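Local coordinates for CRISPR-associated protein, Cse1 family (Acidimicrobium ferrooxidans, PDB 4H3T), which probably serves as the large subunit of the type I-E CRISPR Cascade complex, helping it recognise invading DNA and recruit the Cas3 nuclease, at residues L56-L61 against C255-W260; I200-P205 against D298-W303; Q414-V419 against D497-E502; R423-D428 against H438-G443. The protein carries 1 engineered substitution. All blocks are in the same frame, centred on the assembly; numbering follows the deposited sequence.

Overall arrangement
Contacts 1 and 2 are buried in the larger, globular part of the chain, centres about 13 Å apart, and touch where Arg-58 reaches Asp-298 and His-300. Contact 1 sets helix 52-68 against a turn, contact 2 a loop against strand 202-206. Contact 3, its centre about 37 Å from that of contact 2, is buried within the helical bundle; contact 4, nested in the loop that contact 3 closes, lies at the surface, and a weak ion pair between Glu-502 and Arg-423 joins the two. Chemistry follows place: buried polar groups mixed with rings in contacts 1 and 2, apolar interhelix packing in contact 3, strand pairing with a water-linked charge network in contact 4.

Contact 1. Residues L56-L61 against C255-W260; sequences LLRLVL and CDLFTW
The helical segment 56-61 comes nearest to 255-260 at the CA atoms of Arg-58 and Phe-258, 5.2 Å apart, the latter within a type I turn from Leu-257 to Trp-260. Arg-58 has CG anti to its carbonyl carbon (chi1 -71°) and bends at chi3, so its chain wraps over one face of the Phe-258 ring. Its CG stands 4.2 Å from the centroid of that ring and only 11° off the normal, a CH-pi contact. Further out, Phe-258 CD1 lies 3.5 Å above the centre of the Arg-58 guanidinium, yet the two planes are 45° apart, so the groups are not parallel. Leu-61 adds its CB, 3.9 Å from Phe-258 CD2. Two waters lie in the guanidinium plane: one accepts from Arg-58 NE and gives a weak bond to Phe-258 O, while the other accepts from Arg-58 NH2 (3.1 Å) and donates to Leu-257 O (2.9 Å). NH1 is gripped twice outside the two segments, by a salt bridge to Asp-298 and a hydrogen bond to His-300, whose ring also meets Phe-258. An alanine at Phe-258, lacking the ring under Arg-58, would probably loosen the arginine's hold on Asp-298 and His-300. Such a buried arginine, laid on an aromatic ring and bound to waters and an acid, ties helix 52-68 to the 257-260 turn in the globular core of Cse1.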
loop_
_atom_site.group_PDB
_atom_site.type_symbol
_atom_site.label_atom_id
_atom_site.label_comp_id
_atom_site.label_asym_id
_atom_site.label_seq_id
_atom_site.Cartn_x
_atom_site.Cartn_y
_atom_site.Cartn_z
ATOM N N LEU A 56 8.800 -3.750 5.871
ATOM C CA LEU A 56 9.254 -3.946 7.256
ATOM C C LEU A 56 8.113 -4.515 8.123
ATOM O O LEU A 56 8.367 -5.358 8.954
ATOM C CB LEU A 56 9.766 -2.648 7.856
ATOM C CG LEU A 56 11.118 -2.087 7.251
ATOM C CD1 LEU A 56 11.416 -0.733 7.851
ATOM C CD2 LEU A 56 12.230 -3.119 7.407
ATOM N N LEU A 57 6.869 -4.142 7.855
ATOM C CA LEU A 57 5.717 -4.676 8.614
ATOM C C LEU A 57 5.596 -6.164 8.372
ATOM O O LEU A 57 5.475 -6.917 9.324
ATOM C CB LEU A 57 4.418 -3.971 8.262
ATOM C CG LEU A 57 3.107 -4.557 8.891
ATOM C CD1 LEU A 57 3.143 -4.488 10.402
ATOM C CD2 LEU A 57 1.917 -3.853 8.381
ATOM N N ARG A 58 5.666 -6.600 7.097
ATOM C CA ARG A 58 5.585 -8.020 6.767
ATOM C C ARG A 58 6.752 -8.813 7.323
ATOM O O ARG A 58 6.544 -9.898 7.823
ATOM C CB ARG A 58 5.426 -8.226 5.278
ATOM C CG ARG A 58 4.052 -7.781 4.869
ATOM C CD ARG A 58 3.873 -7.529 3.433
ATOM N NE ARG A 58 3.992 -8.717 2.593
ATOM C CZ ARG A 58 3.004 -9.386 2.018
ATOM N NH1 ARG A 58 1.739 -9.120 2.330
ATOM N NH2 ARG A 58 3.267 -10.356 1.156
ATOM N N LEU A 59 7.944 -8.245 7.356
ATOM C CA LEU A 59 9.082 -8.920 7.987
ATOM C C LEU A 59 8.807 -9.190 9.462
ATOM O O LEU A 59 9.080 -10.269 10.002
ATOM C CB LEU A 59 10.350 -8.044 7.858
ATOM C CG LEU A 59 11.558 -8.485 8.764
ATOM C CD1 LEU A 59 12.076 -9.744 8.269
ATOM C CD2 LEU A 59 12.707 -7.457 8.696
ATOM N N VAL A 60 8.363 -8.155 10.144
ATOM C CA VAL A 60 8.067 -8.209 11.577
ATOM C C VAL A 60 6.875 -9.162 11.858
ATOM O O VAL A 60 6.926 -9.912 12.838
ATOM C CB VAL A 60 7.881 -6.789 12.204
ATOM C CG1 VAL A 60 7.451 -6.865 13.653
ATOM C CG2 VAL A 60 9.209 -6.048 12.149
ATOM N N LEU A 61 5.910 -9.242 10.990
ATOM C CA LEU A 61 4.795 -10.205 11.182
ATOM C C LEU A 61 5.262 -11.661 11.029
ATOM O O LEU A 61 4.816 -12.514 11.760
ATOM C CB LEU A 61 3.707 -9.931 10.167
ATOM C CG LEU A 61 2.840 -8.680 10.420
ATOM C CD1 LEU A 61 2.018 -8.328 9.152
ATOM C CD2 LEU A 61 1.937 -8.857 11.651
ATOM N N CYS A 255 4.787 -16.791 6.558
ATOM C CA CYS A 255 6.177 -16.539 7.000
ATOM C C CYS A 255 7.130 -16.623 5.841
ATOM O O CYS A 255 8.073 -15.843 5.800
ATOM C CB CYS A 255 6.629 -17.461 8.107
ATOM S SG CYS A 255 5.662 -17.308 9.632
ATOM N N ASP A 256 6.902 -17.594 4.931
ATOM C CA ASP A 256 7.700 -17.792 3.718
ATOM C C ASP A 256 7.469 -16.562 2.774
ATOM O O ASP A 256 8.410 -15.863 2.412
ATOM C CB ASP A 256 7.264 -19.132 3.081
ATOM C CG ASP A 256 8.019 -19.585 1.875
ATOM O OD1 ASP A 256 9.170 -19.106 1.671
ATOM O OD2 ASP A 256 7.462 -20.421 1.112
ATOM N N LEU A 257 6.210 -16.216 2.515
ATOM C CA LEU A 257 5.885 -15.140 1.593
ATOM C C LEU A 257 6.329 -13.784 2.080
ATOM O O LEU A 257 6.909 -13.020 1.309
ATOM C CB LEU A 257 4.409 -15.098 1.289
ATOM C CG LEU A 257 3.924 -14.022 0.269
ATOM C CD1 LEU A 257 4.683 -14.109 -1.079
ATOM C CD2 LEU A 257 2.423 -14.181 0.090
ATOM N N PHE A 258 6.063 -13.495 3.341
ATOM C CA PHE A 258 6.464 -12.246 3.945
ATOM C C PHE A 258 8.014 -12.000 3.991
ATOM O O PHE A 258 8.400 -10.884 4.236
ATOM C CB PHE A 258 5.906 -12.123 5.339
ATOM C CG PHE A 258 4.408 -11.925 5.494
ATOM C CD1 PHE A 258 3.564 -11.901 4.391
ATOM C CD2 PHE A 258 3.855 -11.766 6.739
ATOM C CE1 PHE A 258 2.163 -11.759 4.556
ATOM C CE2 PHE A 258 2.470 -11.684 6.918
ATOM C CZ PHE A 258 1.645 -11.542 5.816
ATOM N N THR A 259 8.862 -13.030 3.786
ATOM C CA THR A 259 10.303 -12.899 3.793
ATOM C C THR A 259 10.898 -13.377 2.474
ATOM O O THR A 259 12.057 -13.765 2.424
ATOM C CB THR A 259 10.836 -13.710 4.965
ATOM O OG1 THR A 259 10.523 -15.110 4.803
ATOM C CG2 THR A 259 10.310 -13.207 6.287
ATOM N N TRP A 260 10.113 -13.314 1.401
ATOM C CA TRP A 260 10.480 -13.899 0.122
ATOM C C TRP A 260 11.776 -13.346 -0.425
ATOM O O TRP A 260 11.924 -12.131 -0.538
ATOM C CB TRP A 260 9.341 -13.641 -0.903
ATOM C CG TRP A 260 9.401 -14.507 -2.108
ATOM C CD1 TRP A 260 9.780 -14.146 -3.365
ATOM C CD2 TRP A 260 8.996 -15.874 -2.183
ATOM N NE1 TRP A 260 9.607 -15.200 -4.227
ATOM C CE2 TRP A 260 9.122 -16.276 -3.529
ATOM C CE3 TRP A 260 8.439 -16.770 -1.270
ATOM C CZ2 TRP A 260 8.685 -17.522 -3.976
ATOM C CZ3 TRP A 260 8.000 -18.000 -1.721
ATOM C CH2 TRP A 260 8.156 -18.377 -3.053
HETATM O O HOH W 1 6.857 -8.757 2.099
HETATM O O HOH W 2 6.145 -10.503 0.133
#

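Contact 2. Residues I200-P205 against D298-W303; sequences IGFVAP and DPHVGW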
loop_
_atom_site.group_PDB
_atom_site.type_symbol
_atom_site.label_atom_id
_atom_site.label_comp_id
_atom_site.label_asym_id
_atom_site.label_seq_id
_atom_site.Cartn_x
_atom_site.Cartn_y
_atom_site.Cartn_z
ATOM N N ILE A 200 1.484 -6.456 -6.080
ATOM C CA ILE A 200 0.170 -6.465 -5.405
ATOM C C ILE A 200 -0.254 -5.037 -4.968
ATOM O O ILE A 200 0.575 -4.142 -4.764
ATOM C CB ILE A 200 0.060 -7.432 -4.189
ATOM C CG1 ILE A 200 1.042 -7.095 -3.045
ATOM C CG2 ILE A 200 0.229 -8.879 -4.623
ATOM C CD1 ILE A 200 0.624 -7.526 -1.707
ATOM N N GLY A 201 -1.543 -4.895 -4.782
ATOM C CA GLY A 201 -2.151 -3.745 -4.125
ATOM C C GLY A 201 -2.157 -4.072 -2.636
ATOM O O GLY A 201 -2.898 -4.938 -2.197
ATOM N N PHE A 202 -1.298 -3.411 -1.833
ATOM C CA PHE A 202 -1.165 -3.724 -0.386
ATOM C C PHE A 202 -2.128 -2.915 0.458
ATOM O O PHE A 202 -2.314 -1.730 0.209
ATOM C CB PHE A 202 0.244 -3.459 0.029
ATOM C CG PHE A 202 0.533 -3.554 1.517
ATOM C CD1 PHE A 202 0.915 -4.760 2.099
ATOM C CD2 PHE A 202 0.345 -2.457 2.347
ATOM C CE1 PHE A 202 1.130 -4.840 3.482
ATOM C CE2 PHE A 202 0.609 -2.529 3.690
ATOM C CZ PHE A 202 0.978 -3.718 4.258
ATOM N N VAL A 203 -2.787 -3.568 1.403
ATOM C CA VAL A 203 -3.671 -2.935 2.358
ATOM C C VAL A 203 -3.455 -3.615 3.704
ATOM O O VAL A 203 -3.445 -4.828 3.769
ATOM C CB VAL A 203 -5.169 -2.884 1.949
ATOM C CG1 VAL A 203 -5.762 -4.287 1.713
ATOM C CG2 VAL A 203 -5.987 -2.147 3.022
ATOM N N ALA A 204 -3.323 -2.846 4.762
ATOM C CA ALA A 204 -3.148 -3.405 6.110
ATOM C C ALA A 204 -3.690 -2.421 7.147
ATOM O O ALA A 204 -3.553 -1.197 7.015
ATOM C CB ALA A 204 -1.688 -3.721 6.396
ATOM N N PRO A 205 -4.358 -2.946 8.175
ATOM C CA PRO A 205 -4.841 -2.062 9.224
ATOM C C PRO A 205 -3.719 -1.655 10.180
ATOM O O PRO A 205 -2.773 -2.408 10.467
ATOM C CB PRO A 205 -5.876 -2.930 9.957
ATOM C CG PRO A 205 -5.268 -4.311 9.851
ATOM C CD PRO A 205 -4.715 -4.359 8.459
ATOM N N ASP A 298 -1.980 -14.853 0.997
ATOM C CA ASP A 298 -1.680 -13.484 1.420
ATOM C C ASP A 298 -2.894 -12.684 1.887
ATOM O O ASP A 298 -3.794 -12.409 1.095
ATOM C CB ASP A 298 -0.992 -12.789 0.259
ATOM C CG ASP A 298 -0.234 -11.493 0.571
ATOM O OD1 ASP A 298 -0.530 -10.849 1.605
ATOM O OD2 ASP A 298 0.619 -11.117 -0.229
ATOM N N PRO A 299 -2.865 -12.237 3.154
ATOM C CA PRO A 299 -3.986 -11.475 3.684
ATOM C C PRO A 299 -4.009 -9.996 3.309
ATOM O O PRO A 299 -4.941 -9.300 3.728
ATOM C CB PRO A 299 -3.767 -11.609 5.209
ATOM C CG PRO A 299 -2.286 -11.595 5.354
ATOM C CD PRO A 299 -1.788 -12.391 4.186
ATOM N N HIS A 300 -2.961 -9.466 2.701
ATOM C CA HIS A 300 -2.839 -8.011 2.454
ATOM C C HIS A 300 -3.232 -7.563 1.021
ATOM O O HIS A 300 -2.872 -6.456 0.607
ATOM C CB HIS A 300 -1.405 -7.549 2.716
ATOM C CG HIS A 300 -1.017 -7.664 4.163
ATOM N ND1 HIS A 300 0.192 -8.228 4.552
ATOM C CD2 HIS A 300 -1.693 -7.268 5.254
ATOM C CE1 HIS A 300 0.181 -8.187 5.885
ATOM N NE2 HIS A 300 -0.926 -7.567 6.336
ATOM N N VAL A 301 -3.880 -8.422 0.263
ATOM C CA VAL A 301 -4.243 -8.102 -1.133
ATOM C C VAL A 301 -5.682 -8.600 -1.426
ATOM O O VAL A 301 -5.996 -9.732 -1.115
ATOM C CB VAL A 301 -3.176 -8.684 -2.111
ATOM C CG1 VAL A 301 -2.835 -10.143 -1.819
ATOM C CG2 VAL A 301 -3.561 -8.492 -3.611
ATOM N N GLY A 302 -6.489 -7.749 -2.066
ATOM C CA GLY A 302 -7.820 -8.066 -2.563
ATOM C C GLY A 302 -7.676 -8.436 -4.029
ATOM O O GLY A 302 -6.645 -8.126 -4.651
ATOM N N TRP A 303 -8.668 -9.145 -4.580
ATOM C CA TRP A 303 -8.612 -9.677 -5.952
ATOM C C TRP A 303 -9.859 -9.392 -6.730
ATOM O O TRP A 303 -10.931 -9.199 -6.165
ATOM C CB TRP A 303 -8.389 -11.214 -5.941
ATOM C CG TRP A 303 -7.133 -11.608 -5.225
ATOM C CD1 TRP A 303 -6.997 -11.826 -3.883
ATOM C CD2 TRP A 303 -5.819 -11.725 -5.783
ATOM N NE1 TRP A 303 -5.681 -12.052 -3.571
ATOM C CE2 TRP A 303 -4.931 -12.002 -4.713
ATOM C CE3 TRP A 303 -5.295 -11.625 -7.080
ATOM C CZ2 TRP A 303 -3.549 -12.179 -4.910
ATOM C CZ3 TRP A 303 -3.937 -11.855 -7.276
ATOM C CH2 TRP A 303 -3.079 -12.086 -6.189
HETATM O O HOH W 3 -5.548 -5.203 -2.968
#
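Backbone contacts come first: Val-203 N donates to His-300 O at 3.0 Å and 150°, reaching the oxygen from above its carbonyl plane. Phe-202 CA closes on the same oxygen at 3.4 Å in a CA-H...O contact. A water joins Gly-201 O (2.8 Å) to Gly-302 N (2.9 Å). The ring contacts centre on His-300: Phe-202 CE1 lies 3.5 Å above the imidazole plane toward its rim, the planes at 49°, Pro-299 CG covers the opposite face, and Ala-204 CB approaches His-300 CD2 at 3.7 Å. The apolar contact is Ile-200 CB on Val-301 CG2 at 3.8 Å, the chains crossing at about a right angle. Among polar groups, Asp-298 OD1 accepts from His-300 N in an Asx turn and also pairs with Arg-58, while OD2 bonds Tyr-196. ND1 of His-300 faces Arg-58 NH1 and NE2 faces Asn-217 OD1, consistent with a proton on NE2. A leucine at His-300, with neither ring nitrogen, would probably leave Arg-58 and Asn-217 without a shared partner and loosen the loop's seat on the strand. Phe-202 and Ala-204 turn their backbone bonds to strand 359-370, whereas Val-203 bonds the loop, which thus docks on the outer edge of the three-stranded antiparallel sheet.

Contact 3. Residues Q414-V419 against D497-E502; sequences QALGYV and DLASRE
In the helical bundle typical of the C-terminal part of Cse1 proteins, helix 481-504 packs here against the place where helix 397-415 and helix 417-420 meet. The backbones come nearest at Val-419 and Ala-499, whose CA atoms are 6.3 Å apart. Leu-416 has CG anti to its carbonyl carbon and splits its methyls between two residues: CD2 rests on Ala-499 CB at 3.8 Å, and CD1 meets Leu-498 CD1 at 4.1 Å, the two leucines crossing at about a right angle. Val-419 also uses both branches. Its CG1, anti to the backbone N, presses on Glu-502 CB at 3.4 Å, while CG2 faces Ala-499 CB at 4.2 Å. Glu-502 therefore offers its CB to the interface, and a bend at chi2 carries the carboxylate on to Arg-501, where OE2 takes NH2 at 2.7 Å through its anti lone pair, nearly in the guanidinium plane. Leu-498 CD2 lies over one face of that guanidinium, and Arg-501 NH1 reaches Glu-458 of helix 445-473. Phe-521 and Ile-459 extend the apolar cluster around Leu-416. Across the two segments the contact is thus wholly van der Waals, its fit set by methyl groups and the CB of Glu-502, with the charges paired along the helix surface beside it.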
loop_
_atom_site.group_PDB
_atom_site.type_symbol
_atom_site.label_atom_id
_atom_site.label_comp_id
_atom_site.label_asym_id
_atom_site.label_seq_id
_atom_site.Cartn_x
_atom_site.Cartn_y
_atom_site.Cartn_z
ATOM N N GLN A 414 -18.604 16.354 -11.673
ATOM C CA GLN A 414 -19.057 16.267 -13.052
ATOM C C GLN A 414 -19.978 17.446 -13.351
ATOM O O GLN A 414 -19.796 18.114 -14.365
ATOM C CB GLN A 414 -19.758 14.959 -13.271
ATOM C CG GLN A 414 -20.107 14.682 -14.760
ATOM C CD GLN A 414 -20.892 13.405 -14.985
ATOM O OE1 GLN A 414 -20.995 12.530 -14.110
ATOM N NE2 GLN A 414 -21.515 13.297 -16.157
ATOM N N ALA A 415 -20.926 17.761 -12.450
ATOM C CA ALA A 415 -21.806 18.924 -12.631
ATOM C C ALA A 415 -21.024 20.238 -12.800
ATOM O O ALA A 415 -21.403 21.114 -13.584
ATOM C CB ALA A 415 -22.758 19.050 -11.468
ATOM N N LEU A 416 -19.968 20.394 -12.044
ATOM C CA LEU A 416 -19.099 21.570 -12.162
ATOM C C LEU A 416 -18.443 21.711 -13.526
ATOM O O LEU A 416 -18.008 22.805 -13.858
ATOM C CB LEU A 416 -18.029 21.552 -11.094
ATOM C CG LEU A 416 -18.486 22.080 -9.707
ATOM C CD1 LEU A 416 -17.439 21.797 -8.673
ATOM C CD2 LEU A 416 -18.751 23.615 -9.771
ATOM N N GLY A 417 -18.370 20.643 -14.310
ATOM C CA GLY A 417 -17.798 20.706 -15.638
ATOM C C GLY A 417 -18.519 21.725 -16.528
ATOM O O GLY A 417 -17.894 22.329 -17.370
ATOM N N TYR A 418 -19.848 21.894 -16.380
ATOM C CA TYR A 418 -20.630 22.852 -17.187
ATOM C C TYR A 418 -20.186 24.284 -16.898
ATOM O O TYR A 418 -20.206 25.095 -17.764
ATOM C CB TYR A 418 -22.093 22.682 -16.854
ATOM C CG TYR A 418 -22.594 21.340 -17.263
ATOM C CD1 TYR A 418 -22.641 20.977 -18.601
ATOM C CD2 TYR A 418 -23.029 20.413 -16.309
ATOM C CE1 TYR A 418 -23.095 19.730 -18.994
ATOM C CE2 TYR A 418 -23.485 19.155 -16.686
ATOM C CZ TYR A 418 -23.541 18.824 -18.038
ATOM O OH TYR A 418 -23.999 17.601 -18.483
ATOM N N VAL A 419 -19.712 24.572 -15.690
ATOM C CA VAL A 419 -19.200 25.889 -15.328
ATOM C C VAL A 419 -17.754 26.005 -15.836
ATOM O O VAL A 419 -17.362 27.064 -16.339
ATOM C CB VAL A 419 -19.324 26.107 -13.777
ATOM C CG1 VAL A 419 -18.490 27.298 -13.308
ATOM C CG2 VAL A 419 -20.780 26.274 -13.403
ATOM N N ASP A 497 -19.662 27.319 -4.067
ATOM C CA ASP A 497 -18.566 28.272 -3.873
ATOM C C ASP A 497 -17.599 28.251 -5.072
ATOM O O ASP A 497 -17.175 29.305 -5.574
ATOM C CB ASP A 497 -17.797 27.931 -2.593
ATOM C CG ASP A 497 -16.748 28.947 -2.240
ATOM O OD1 ASP A 497 -17.114 30.115 -2.009
ATOM O OD2 ASP A 497 -15.555 28.586 -2.224
ATOM N N LEU A 498 -17.225 27.034 -5.523
ATOM C CA LEU A 498 -16.360 26.936 -6.689
ATOM C C LEU A 498 -17.052 27.451 -7.925
ATOM O O LEU A 498 -16.433 28.154 -8.718
ATOM C CB LEU A 498 -15.912 25.454 -6.917
ATOM C CG LEU A 498 -14.813 24.979 -5.998
ATOM C CD1 LEU A 498 -14.625 23.465 -6.144
ATOM C CD2 LEU A 498 -13.488 25.699 -6.312
ATOM N N ALA A 499 -18.339 27.132 -8.091
ATOM C CA ALA A 499 -19.078 27.604 -9.272
ATOM C C ALA A 499 -19.165 29.146 -9.294
ATOM O O ALA A 499 -18.885 29.767 -10.311
ATOM C CB ALA A 499 -20.494 27.005 -9.286
ATOM N N SER A 500 -19.442 29.772 -8.129
ATOM C CA SER A 500 -19.498 31.242 -8.036
ATOM C C SER A 500 -18.156 31.891 -8.387
ATOM O O SER A 500 -18.135 32.873 -9.138
ATOM C CB SER A 500 -19.946 31.699 -6.653
ATOM O OG SER A 500 -21.327 31.393 -6.583
ATOM N N ARG A 501 -17.042 31.339 -7.892
ATOM C CA ARG A 501 -15.736 31.903 -8.251
ATOM C C ARG A 501 -15.479 31.839 -9.781
ATOM O O ARG A 501 -15.068 32.822 -10.396
ATOM C CB ARG A 501 -14.630 31.159 -7.514
ATOM C CG ARG A 501 -13.263 31.739 -7.768
ATOM C CD ARG A 501 -12.225 30.734 -7.329
ATOM N NE ARG A 501 -12.146 29.638 -8.302
ATOM C CZ ARG A 501 -11.441 28.523 -8.145
ATOM N NH1 ARG A 501 -10.740 28.320 -7.038
ATOM N NH2 ARG A 501 -11.430 27.605 -9.098
ATOM N N GLU A 502 -15.747 30.707 -10.380
ATOM C CA GLU A 502 -15.523 30.531 -11.837
ATOM C C GLU A 502 -16.420 31.413 -12.689
ATOM O O GLU A 502 -15.950 31.996 -13.666
ATOM C CB GLU A 502 -15.744 29.040 -12.203
ATOM C CG GLU A 502 -14.656 28.143 -11.647
ATOM C CD GLU A 502 -13.310 28.342 -12.325
ATOM O OE1 GLU A 502 -13.269 28.725 -13.517
ATOM O OE2 GLU A 502 -12.291 28.186 -11.624
#

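Contact 4. Residues R423-D428 against H438-G443; sequences RYLSYD and HRVPEG
One face of the His-438 ring receives the edge of Tyr-427 in a T-shaped pair, planes at 75° and Tyr-427 CE1 3.5 Å from His-438 CE1, while Leu-425 CD2 lies at the imidazole edge. Both rings are also tied to Glu-434: Tyr-427 OH to its carboxylate, and His-438 ND1, the ring nitrogen next to CG, to its backbone O. At its edge, in plane, the Arg-439 guanidinium carries a water and Glu-442, which it grips end-on, NH1 to OE1 at 3.1 Å and NH2 to OE2 at 3.0 Å, both nearly straight. The water accepts from Arg-439 NH1 and donates to Asp-428 OD2 at 2.7 Å, linking a pair whose direct salt bridge is long, while Asp-428 OD1 is held by Ser-430 OG. Arg-439 would probably help keep both carboxylates ionised and offset the repulsion between them. In the backbone, Ser-426 and Arg-439 form an antiparallel hydrogen-bonded pair, Ser-426 N to Arg-439 O at 2.8 Å and Arg-439 N to Ser-426 O at 3.2 Å; their side chains share one face, and those of Tyr-427 and His-438, the non-hydrogen-bonded pair, the other. Next to the pairing, Pro-441 CG touches Ser-426 OG at 3.4 Å. The two-stranded sheet, closed by helix 434-437, lies at the surface over the bundle: Leu-425, Tyr-427 and His-438 rest on helix 511-532, and Tyr-424 and Val-440 on helix 445-473.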
loop_
_atom_site.group_PDB
_atom_site.type_symbol
_atom_site.label_atom_id
_atom_site.label_comp_id
_atom_site.label_asym_id
_atom_site.label_seq_id
_atom_site.Cartn_x
_atom_site.Cartn_y
_atom_site.Cartn_z
ATOM N N ARG A 423 -16.074 29.329 -20.177
ATOM C CA ARG A 423 -15.163 30.244 -20.889
ATOM C C ARG A 423 -14.887 29.814 -22.376
ATOM O O ARG A 423 -14.422 30.625 -23.145
ATOM C CB ARG A 423 -13.858 30.424 -20.103
ATOM C CG ARG A 423 -12.772 29.412 -20.211
ATOM C CD ARG A 423 -11.800 29.542 -18.986
ATOM N NE ARG A 423 -12.350 28.693 -17.933
ATOM C CZ ARG A 423 -11.694 27.860 -17.137
ATOM N NH1 ARG A 423 -12.362 27.076 -16.310
ATOM N NH2 ARG A 423 -10.357 27.809 -17.153
ATOM N N TYR A 424 -15.217 28.598 -22.759
ATOM C CA TYR A 424 -14.963 28.066 -24.105
ATOM C C TYR A 424 -16.245 27.857 -24.862
ATOM O O TYR A 424 -16.224 27.369 -25.969
ATOM C CB TYR A 424 -14.201 26.704 -24.014
ATOM C CG TYR A 424 -12.929 26.784 -23.209
ATOM C CD1 TYR A 424 -11.918 27.674 -23.557
ATOM C CD2 TYR A 424 -12.785 26.071 -22.030
ATOM C CE1 TYR A 424 -10.810 27.863 -22.744
ATOM C CE2 TYR A 424 -11.670 26.220 -21.235
ATOM C CZ TYR A 424 -10.654 27.078 -21.624
ATOM O OH TYR A 424 -9.553 27.233 -20.838
ATOM N N LEU A 425 -17.380 28.123 -24.241
ATOM C CA LEU A 425 -18.644 27.886 -24.909
ATOM C C LEU A 425 -18.932 28.908 -26.010
ATOM O O LEU A 425 -18.573 30.093 -25.893
ATOM C CB LEU A 425 -19.756 27.955 -23.867
ATOM C CG LEU A 425 -20.965 27.133 -24.105
ATOM C CD1 LEU A 425 -20.690 25.693 -23.840
ATOM C CD2 LEU A 425 -22.138 27.614 -23.197
ATOM N N SER A 426 -19.534 28.393 -27.101
ATOM C CA SER A 426 -20.054 29.125 -28.272
ATOM C C SER A 426 -21.546 29.212 -28.175
ATOM O O SER A 426 -22.149 28.395 -27.493
ATOM C CB SER A 426 -19.727 28.369 -29.589
ATOM O OG SER A 426 -18.374 28.657 -29.864
ATOM N N TYR A 427 -22.143 30.172 -28.910
ATOM C CA TYR A 427 -23.561 30.280 -29.168
ATOM C C TYR A 427 -23.657 30.108 -30.693
ATOM O O TYR A 427 -23.368 31.029 -31.432
ATOM C CB TYR A 427 -24.195 31.575 -28.673
ATOM C CG TYR A 427 -25.690 31.542 -28.859
ATOM C CD1 TYR A 427 -26.500 30.839 -27.980
ATOM C CD2 TYR A 427 -26.294 32.208 -29.915
ATOM C CE1 TYR A 427 -27.870 30.822 -28.125
ATOM C CE2 TYR A 427 -27.674 32.179 -30.089
ATOM C CZ TYR A 427 -28.461 31.502 -29.184
ATOM O OH TYR A 427 -29.816 31.476 -29.349
ATOM N N ASP A 428 -23.917 28.897 -31.134
ATOM C CA ASP A 428 -23.788 28.511 -32.521
ATOM C C ASP A 428 -25.129 28.476 -33.236
ATOM O O ASP A 428 -25.912 27.538 -33.054
ATOM C CB ASP A 428 -23.094 27.156 -32.567
ATOM C CG ASP A 428 -22.684 26.689 -33.958
ATOM O OD1 ASP A 428 -23.264 27.203 -34.969
ATOM O OD2 ASP A 428 -21.834 25.795 -34.039
ATOM N N HIS A 438 -25.743 26.186 -27.424
ATOM C CA HIS A 438 -24.784 26.387 -26.357
ATOM C C HIS A 438 -23.888 25.170 -26.330
ATOM O O HIS A 438 -24.236 24.157 -25.713
ATOM C CB HIS A 438 -25.485 26.571 -25.016
ATOM C CG HIS A 438 -26.251 27.846 -24.854
ATOM N ND1 HIS A 438 -27.563 27.947 -25.269
ATOM C CD2 HIS A 438 -25.886 29.013 -24.266
ATOM C CE1 HIS A 438 -27.943 29.191 -24.996
ATOM N NE2 HIS A 438 -26.973 29.867 -24.371
ATOM N N ARG A 439 -22.746 25.266 -27.016
ATOM C CA ARG A 439 -21.857 24.138 -27.201
ATOM C C ARG A 439 -20.385 24.584 -27.224
ATOM O O ARG A 439 -20.054 25.712 -27.604
ATOM C CB ARG A 439 -22.227 23.440 -28.514
ATOM C CG ARG A 439 -21.953 24.300 -29.747
ATOM C CD ARG A 439 -22.495 23.740 -31.019
ATOM N NE ARG A 439 -22.165 22.327 -31.236
ATOM C CZ ARG A 439 -21.087 21.862 -31.872
ATOM N NH1 ARG A 439 -20.167 22.701 -32.346
ATOM N NH2 ARG A 439 -20.916 20.558 -32.032
ATOM N N VAL A 440 -19.510 23.651 -26.899
ATOM C CA VAL A 440 -18.073 23.879 -27.020
ATOM C C VAL A 440 -17.716 23.562 -28.460
ATOM O O VAL A 440 -17.961 22.447 -28.882
ATOM C CB VAL A 440 -17.223 23.013 -26.056
ATOM C CG1 VAL A 440 -15.743 23.215 -26.336
ATOM C CG2 VAL A 440 -17.557 23.317 -24.609
ATOM N N PRO A 441 -17.130 24.452 -29.219
ATOM C CA PRO A 441 -16.741 24.061 -30.586
ATOM C C PRO A 441 -15.647 22.987 -30.581
ATOM O O PRO A 441 -14.870 22.834 -29.614
ATOM C CB PRO A 441 -16.267 25.367 -31.226
ATOM C CG PRO A 441 -16.002 26.288 -30.145
ATOM C CD PRO A 441 -16.669 25.813 -28.872
ATOM N N GLU A 442 -15.637 22.192 -31.637
ATOM C CA GLU A 442 -14.739 21.040 -31.760
ATOM C C GLU A 442 -13.239 21.430 -31.575
ATOM O O GLU A 442 -12.531 20.703 -30.887
ATOM C CB GLU A 442 -14.941 20.340 -33.144
ATOM C CG GLU A 442 -16.276 19.595 -33.241
ATOM C CD GLU A 442 -17.560 20.363 -33.565
ATOM O OE1 GLU A 442 -17.573 21.623 -33.606
ATOM O OE2 GLU A 442 -18.586 19.667 -33.749
ATOM N N GLY A 443 -12.813 22.588 -32.119
ATOM C CA GLY A 443 -11.446 23.081 -31.955
ATOM C C GLY A 443 -11.028 23.338 -30.511
ATOM O O GLY A 443 -9.832 23.324 -30.239
HETATM O O HOH W 4 -19.772 25.604 -32.367
#